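Long-range contacts in flavoprotein (Thermotoga maritima, PDB 5V8S), which probably works as an oxidoreductase, passing electrons between FMN and a mu-oxo-di-iron site: residues Thr159-His163 with Cys179-Gly183; Gly174-Asp180 with Lys234-His240. The protein carries 1 engineered substitution. All coordinates share one frame; numbering follows the deposited sequence.

Interaction 1 (Thr159-His163 with Cys179-Gly183); sequences TPWLH and CDVGG. With FEO (mu-oxo-diiron), chain C.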
loop_
_atom_site.group_PDB
_atom_site.type_symbol
_atom_site.label_atom_id
_atom_site.label_comp_id
_atom_site.label_asym_id
_atom_site.label_seq_id
_atom_site.Cartn_x
_atom_site.Cartn_y
_atom_site.Cartn_z
ATOM N N THR A 159 12.992 15.758 -25.220
ATOM C CA THR A 159 13.518 14.692 -24.371
ATOM C C THR A 159 12.344 13.818 -23.954
ATOM O O THR A 159 11.940 13.799 -22.784
ATOM C CB THR A 159 14.279 15.261 -23.169
ATOM O OG1 THR A 159 13.399 16.051 -22.360
ATOM C CG2 THR A 159 15.455 16.127 -23.648
ATOM N N PRO A 160 11.774 13.068 -24.900
ATOM C CA PRO A 160 10.513 12.364 -24.628
ATOM C C PRO A 160 10.645 11.322 -23.529
ATOM O O PRO A 160 11.702 10.727 -23.319
ATOM C CB PRO A 160 10.176 11.704 -25.969
ATOM C CG PRO A 160 11.496 11.587 -26.681
ATOM C CD PRO A 160 12.313 12.763 -26.237
ATOM N N TRP A 161 9.544 11.129 -22.808
ATOM C CA TRP A 161 9.412 10.086 -21.795
ATOM C C TRP A 161 10.285 10.346 -20.576
ATOM O O TRP A 161 10.635 9.411 -19.845
ATOM C CB TRP A 161 9.615 8.692 -22.389
ATOM C CG TRP A 161 8.558 8.392 -23.414
ATOM C CD1 TRP A 161 8.704 8.332 -24.778
ATOM C CD2 TRP A 161 7.169 8.154 -23.153
ATOM N NE1 TRP A 161 7.493 8.048 -25.372
ATOM C CE2 TRP A 161 6.536 7.942 -24.400
ATOM C CE3 TRP A 161 6.400 8.100 -21.987
ATOM C CZ2 TRP A 161 5.180 7.670 -24.506
ATOM C CZ3 TRP A 161 5.048 7.812 -22.095
ATOM C CH2 TRP A 161 4.453 7.611 -23.345
ATOM N N LEU A 162 10.564 11.626 -20.315
ATOM C CA LEU A 162 11.162 12.076 -19.063
ATOM C C LEU A 162 10.213 13.009 -18.312
ATOM O O LEU A 162 10.608 14.114 -17.937
ATOM C CB LEU A 162 12.499 12.775 -19.335
ATOM C CG LEU A 162 13.551 11.910 -20.023
ATOM C CD1 LEU A 162 14.867 12.671 -20.264
ATOM C CD2 LEU A 162 13.816 10.645 -19.205
ATOM N N HIS A 163 8.983 12.579 -18.011
ATOM C CA HIS A 163 8.520 11.177 -17.980
ATOM C C HIS A 163 7.247 11.020 -18.821
ATOM O O HIS A 163 6.584 10.004 -18.749
ATOM C CB HIS A 163 8.230 10.783 -16.533
ATOM C CG HIS A 163 7.312 11.737 -15.852
ATOM N ND1 HIS A 163 5.968 11.494 -15.665
ATOM C CD2 HIS A 163 7.527 13.006 -15.435
ATOM C CE1 HIS A 163 5.414 12.547 -15.092
ATOM N NE2 HIS A 163 6.337 13.484 -14.962
ATOM N N CYS A 179 12.646 21.675 -16.379
ATOM C CA CYS A 179 11.433 21.191 -15.725
ATOM C C CYS A 179 11.690 19.918 -14.907
ATOM O O CYS A 179 12.502 19.957 -13.994
ATOM C CB CYS A 179 10.272 21.055 -16.709
ATOM S SG CYS A 179 8.683 21.114 -15.860
ATOM N N ASP A 180 11.047 18.781 -15.198
ATOM C CA ASP A 180 11.259 17.598 -14.349
ATOM C C ASP A 180 12.650 17.013 -14.480
ATOM O O ASP A 180 13.099 16.315 -13.558
ATOM C CB ASP A 180 10.289 16.464 -14.681
ATOM C CG ASP A 180 8.858 16.728 -14.214
ATOM O OD1 ASP A 180 8.620 17.728 -13.505
ATOM O OD2 ASP A 180 7.964 15.936 -14.579
ATOM N N VAL A 181 13.332 17.260 -15.592
ATOM C CA VAL A 181 14.660 16.710 -15.823
ATOM C C VAL A 181 15.631 17.461 -14.915
ATOM O O VAL A 181 15.867 18.658 -15.090
ATOM C CB VAL A 181 15.056 16.821 -17.298
ATOM C CG1 VAL A 181 16.464 16.284 -17.513
ATOM C CG2 VAL A 181 14.057 16.077 -18.179
ATOM N N GLY A 182 16.188 16.768 -13.934
ATOM C CA GLY A 182 17.061 17.397 -12.965
ATOM C C GLY A 182 16.377 17.813 -11.685
ATOM O O GLY A 182 17.030 18.410 -10.813
ATOM N N GLY A 183 15.100 17.473 -11.517
ATOM C CA GLY A 183 14.405 17.789 -10.292
ATOM C C GLY A 183 14.731 16.834 -9.159
ATOM O O GLY A 183 15.365 15.807 -9.343
HETATM FE FE1 FEO C . 5.931 15.555 -14.389
HETATM FE FE2 FEO C . 6.894 18.038 -12.261
HETATM O O FEO C . 5.711 17.151 -13.421
HETATM O O HOH W 1 6.196 14.777 -12.341
HETATM O O HOH W 2 7.274 16.024 -11.274
#
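At the di-iron site, His163 and Asp180 meet on one iron, each brought in by a loop that follows a strand. His163 NE2 binds FE1 at 2.2 Å. The carboxylate of Asp180 bridges the pair, OD2 on FE1 at 2.1 Å and OD1 on FE2 at 2.1 Å, which suits a short, flat, anionic group with two equivalent oxygens. Asp180 OD2 lies in the plane of the imidazole at its edge, and ring and carboxylate are only 13° from coplanar. Because both atoms bind FE1, the 3.0 Å between His163 NE2 and Asp180 OD2 is the spacing of two ligands on one metal, not a hydrogen bond. CG of His163 stands between its backbone N and carbonyl carbon (chi1 53°), and a cis peptide joins Leu162 to His163; together they swing the imidazole towards FE1 while Leu162 faces the other loop. There Leu162 CB packs on Val181 CG2 at 3.8 Å, an apolar touch set back from the metals, with helices 196-214 and 218-228 also against Leu162. A type II turn from Asp180 to Gly183, closed by Gly183 N to Asp180 O at 3.1 Å, shapes the second loop; Gly182 adopts a positive phi there that would press a beta carbon against the preceding carbonyl. His97 and Glu99 complete the protein ligands of FE1, and water 1 binds it while donating to the bridging oxide. Loop-borne histidines and a bridging aspartate of this kind mark the metallo-beta-lactamase-type fold of flavodiiron proteins.

Interaction 2 (Gly174-Asp180 with Lys234-His240); sequences GILFSCD and KALLPGH. With FEO (mu-oxo-diiron), chain C.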
loop_
_atom_site.group_PDB
_atom_site.type_symbol
_atom_site.label_atom_id
_atom_site.label_comp_id
_atom_site.label_asym_id
_atom_site.label_seq_id
_atom_site.Cartn_x
_atom_site.Cartn_y
_atom_site.Cartn_z
ATOM N N GLY A 174 23.500 28.392 -22.889
ATOM C CA GLY A 174 24.169 27.639 -21.848
ATOM C C GLY A 174 23.317 27.379 -20.630
ATOM O O GLY A 174 23.677 26.536 -19.794
ATOM N N ILE A 175 22.188 28.067 -20.506
ATOM C CA ILE A 175 21.283 27.889 -19.376
ATOM C C ILE A 175 20.167 26.959 -19.817
ATOM O O ILE A 175 19.476 27.241 -20.799
ATOM C CB ILE A 175 20.725 29.240 -18.911
ATOM C CG1 ILE A 175 21.884 30.152 -18.492
ATOM C CG2 ILE A 175 19.707 29.051 -17.785
ATOM C CD1 ILE A 175 21.459 31.564 -18.166
ATOM N N LEU A 176 19.972 25.853 -19.100
ATOM C CA LEU A 176 18.977 24.856 -19.476
ATOM C C LEU A 176 17.809 24.916 -18.495
ATOM O O LEU A 176 17.986 24.682 -17.293
ATOM C CB LEU A 176 19.607 23.459 -19.470
ATOM C CG LEU A 176 18.782 22.368 -20.157
ATOM C CD1 LEU A 176 18.859 22.526 -21.666
ATOM C CD2 LEU A 176 19.259 20.993 -19.745
ATOM N N PHE A 177 16.624 25.243 -19.007
ATOM C CA PHE A 177 15.383 25.183 -18.240
ATOM C C PHE A 177 14.785 23.811 -18.517
ATOM O O PHE A 177 14.340 23.534 -19.633
ATOM C CB PHE A 177 14.425 26.293 -18.678
ATOM C CG PHE A 177 14.973 27.684 -18.510
ATOM C CD1 PHE A 177 15.692 28.291 -19.530
ATOM C CD2 PHE A 177 14.730 28.404 -17.350
ATOM C CE1 PHE A 177 16.175 29.595 -19.383
ATOM C CE2 PHE A 177 15.198 29.709 -17.203
ATOM C CZ PHE A 177 15.922 30.299 -18.218
ATOM N N SER A 178 14.829 22.928 -17.522
ATOM C CA SER A 178 14.656 21.512 -17.782
ATOM C C SER A 178 13.424 20.902 -17.135
ATOM O O SER A 178 13.193 19.706 -17.310
ATOM C CB SER A 178 15.900 20.750 -17.312
ATOM O OG SER A 178 16.186 21.051 -15.966
ATOM N N CYS A 179 12.646 21.675 -16.379
ATOM C CA CYS A 179 11.433 21.191 -15.725
ATOM C C CYS A 179 11.690 19.918 -14.907
ATOM O O CYS A 179 12.502 19.957 -13.994
ATOM C CB CYS A 179 10.272 21.055 -16.709
ATOM S SG CYS A 179 8.683 21.114 -15.860
ATOM N N ASP A 180 11.047 18.781 -15.198
ATOM C CA ASP A 180 11.259 17.598 -14.349
ATOM C C ASP A 180 12.650 17.013 -14.480
ATOM O O ASP A 180 13.099 16.315 -13.558
ATOM C CB ASP A 180 10.289 16.464 -14.681
ATOM C CG ASP A 180 8.858 16.728 -14.214
ATOM O OD1 ASP A 180 8.620 17.728 -13.505
ATOM O OD2 ASP A 180 7.964 15.936 -14.579
ATOM N N LYS A 234 26.025 25.558 -18.793
ATOM C CA LYS A 234 26.586 26.349 -17.707
ATOM C C LYS A 234 25.695 26.396 -16.470
ATOM O O LYS A 234 26.205 26.667 -15.374
ATOM C CB LYS A 234 26.965 27.762 -18.193
ATOM C CG LYS A 234 25.871 28.798 -18.256
ATOM C CD LYS A 234 26.454 30.153 -18.687
ATOM C CE LYS A 234 25.417 31.278 -18.628
ATOM N NZ LYS A 234 25.865 32.529 -19.308
ATOM N N ALA A 235 24.404 26.074 -16.595
ATOM C CA ALA A 235 23.494 26.058 -15.465
ATOM C C ALA A 235 22.308 25.196 -15.849
ATOM O O ALA A 235 21.917 25.136 -17.019
ATOM C CB ALA A 235 23.031 27.464 -15.077
ATOM N N LEU A 236 21.774 24.490 -14.851
ATOM C CA LEU A 236 20.563 23.697 -15.018
ATOM C C LEU A 236 19.535 24.203 -14.020
ATOM O O LEU A 236 19.786 24.200 -12.807
ATOM C CB LEU A 236 20.850 22.207 -14.820
ATOM C CG LEU A 236 19.698 21.270 -15.186
ATOM C CD1 LEU A 236 20.251 19.955 -15.691
ATOM C CD2 LEU A 236 18.748 21.016 -14.019
ATOM N N LEU A 237 18.379 24.632 -14.539
ATOM C CA LEU A 237 17.310 25.270 -13.774
ATOM C C LEU A 237 16.081 24.375 -13.898
ATOM O O LEU A 237 15.309 24.487 -14.872
ATOM C CB LEU A 237 17.000 26.658 -14.340
ATOM C CG LEU A 237 17.904 27.826 -13.908
ATOM C CD1 LEU A 237 19.380 27.493 -14.019
ATOM C CD2 LEU A 237 17.551 29.074 -14.690
ATOM N N PRO A 238 15.876 23.453 -12.962
ATOM C CA PRO A 238 14.744 22.518 -13.061
ATOM C C PRO A 238 13.479 23.027 -12.406
ATOM O O PRO A 238 13.476 24.058 -11.726
ATOM C CB PRO A 238 15.253 21.293 -12.299
ATOM C CG PRO A 238 16.063 21.928 -11.178
ATOM C CD PRO A 238 16.679 23.218 -11.754
ATOM N N GLY A 239 12.405 22.247 -12.554
ATOM C CA GLY A 239 11.105 22.598 -12.023
ATOM C C GLY A 239 10.870 22.239 -10.583
ATOM O O GLY A 239 9.874 22.679 -10.015
ATOM N N HIS A 240 11.749 21.436 -10.001
ATOM C CA HIS A 240 11.618 21.010 -8.614
ATOM C C HIS A 240 12.999 20.959 -7.992
ATOM O O HIS A 240 13.916 20.406 -8.591
ATOM C CB HIS A 240 11.018 19.596 -8.515
ATOM C CG HIS A 240 9.738 19.412 -9.271
ATOM N ND1 HIS A 240 8.559 20.034 -8.921
ATOM C CD2 HIS A 240 9.463 18.677 -10.369
ATOM C CE1 HIS A 240 7.607 19.680 -9.765
ATOM N NE2 HIS A 240 8.127 18.850 -10.648
HETATM FE FE1 FEO C . 5.931 15.555 -14.389
HETATM FE FE2 FEO C . 6.894 18.038 -12.261
HETATM O O FEO C . 5.711 17.151 -13.421
HETATM O O HOH W 3 12.779 24.510 -15.920
HETATM O O HOH W 1 6.196 14.777 -12.341
HETATM O O HOH W 2 7.274 16.024 -11.274
#
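Two neighbouring parallel strands run out at the same iron: Asp180 OD1 and His240 NE2, just past their ends, both bind FE2 and lie 3.1 Å apart without a hydrogen bond between them. His240 NE2 reaches the metal at 2.2 Å, and Ser51 O takes a hydrogen bond from ND1 on the other side of the ring, which fixes the rotation of the imidazole. Asp101 and the engineered Asp102 add further ligands. Behind the site, strands 175-179 and 235-238 pair through Leu176 N to Ala235 O, Leu237 N to Leu176 O (2.8 Å) and Ser178 N to Leu237 O. Helices 196-214 and 218-228 lie in the connection, making this a beta-alpha-beta crossover in the metallo-beta-lactamase-type domain, with 235-238 at the margin of its sheet. Ile175, Phe177, Ala235 and Leu237 share one face, turned to strands 16-22 and 50-59 of the other sheet. On it Leu237 CD2 touches both Phe177 CE2, at 3.5 Å, and Ile175 CG2, at 3.8 Å; the forked end of a leucine can reach two neighbours on the strand beside it. Leu176 and Leu236 occupy the reverse face. Towards the iron the register slips by one residue: water 3 accepts from Cys179 N and donates to Leu237 O, and Gly239 N bonds Cys179 O at 2.7 Å, nearly straight at 173°, where a beta carbon on Gly239 would crowd Cys179 CA. Ser178, its OG between backbone N and carbonyl carbon (chi1 54°), turns that hydroxyl to a hydrogen bond with Val181 O.

Overall arrangement
Both contacts are buried, and they share Cys179 and Asp180, with centres about 10 Å apart. Interaction 1 joins two irregular loops through a small interface dominated by metal coordination and one apolar touch, whereas interaction 2 is a far larger strand pairing held by backbone hydrogen bonds and apolar packing, with Lys234 exposed at its far end. Asp180 divides its two oxygens between them: the FE1 side belongs with 159-163, the FE2 side with 234-240. The two also touch directly where Pro238 packs against the turn at Val181-Gly183. Regular sheet thus gives way, at the strand ends, to loops that present ligands to the two irons.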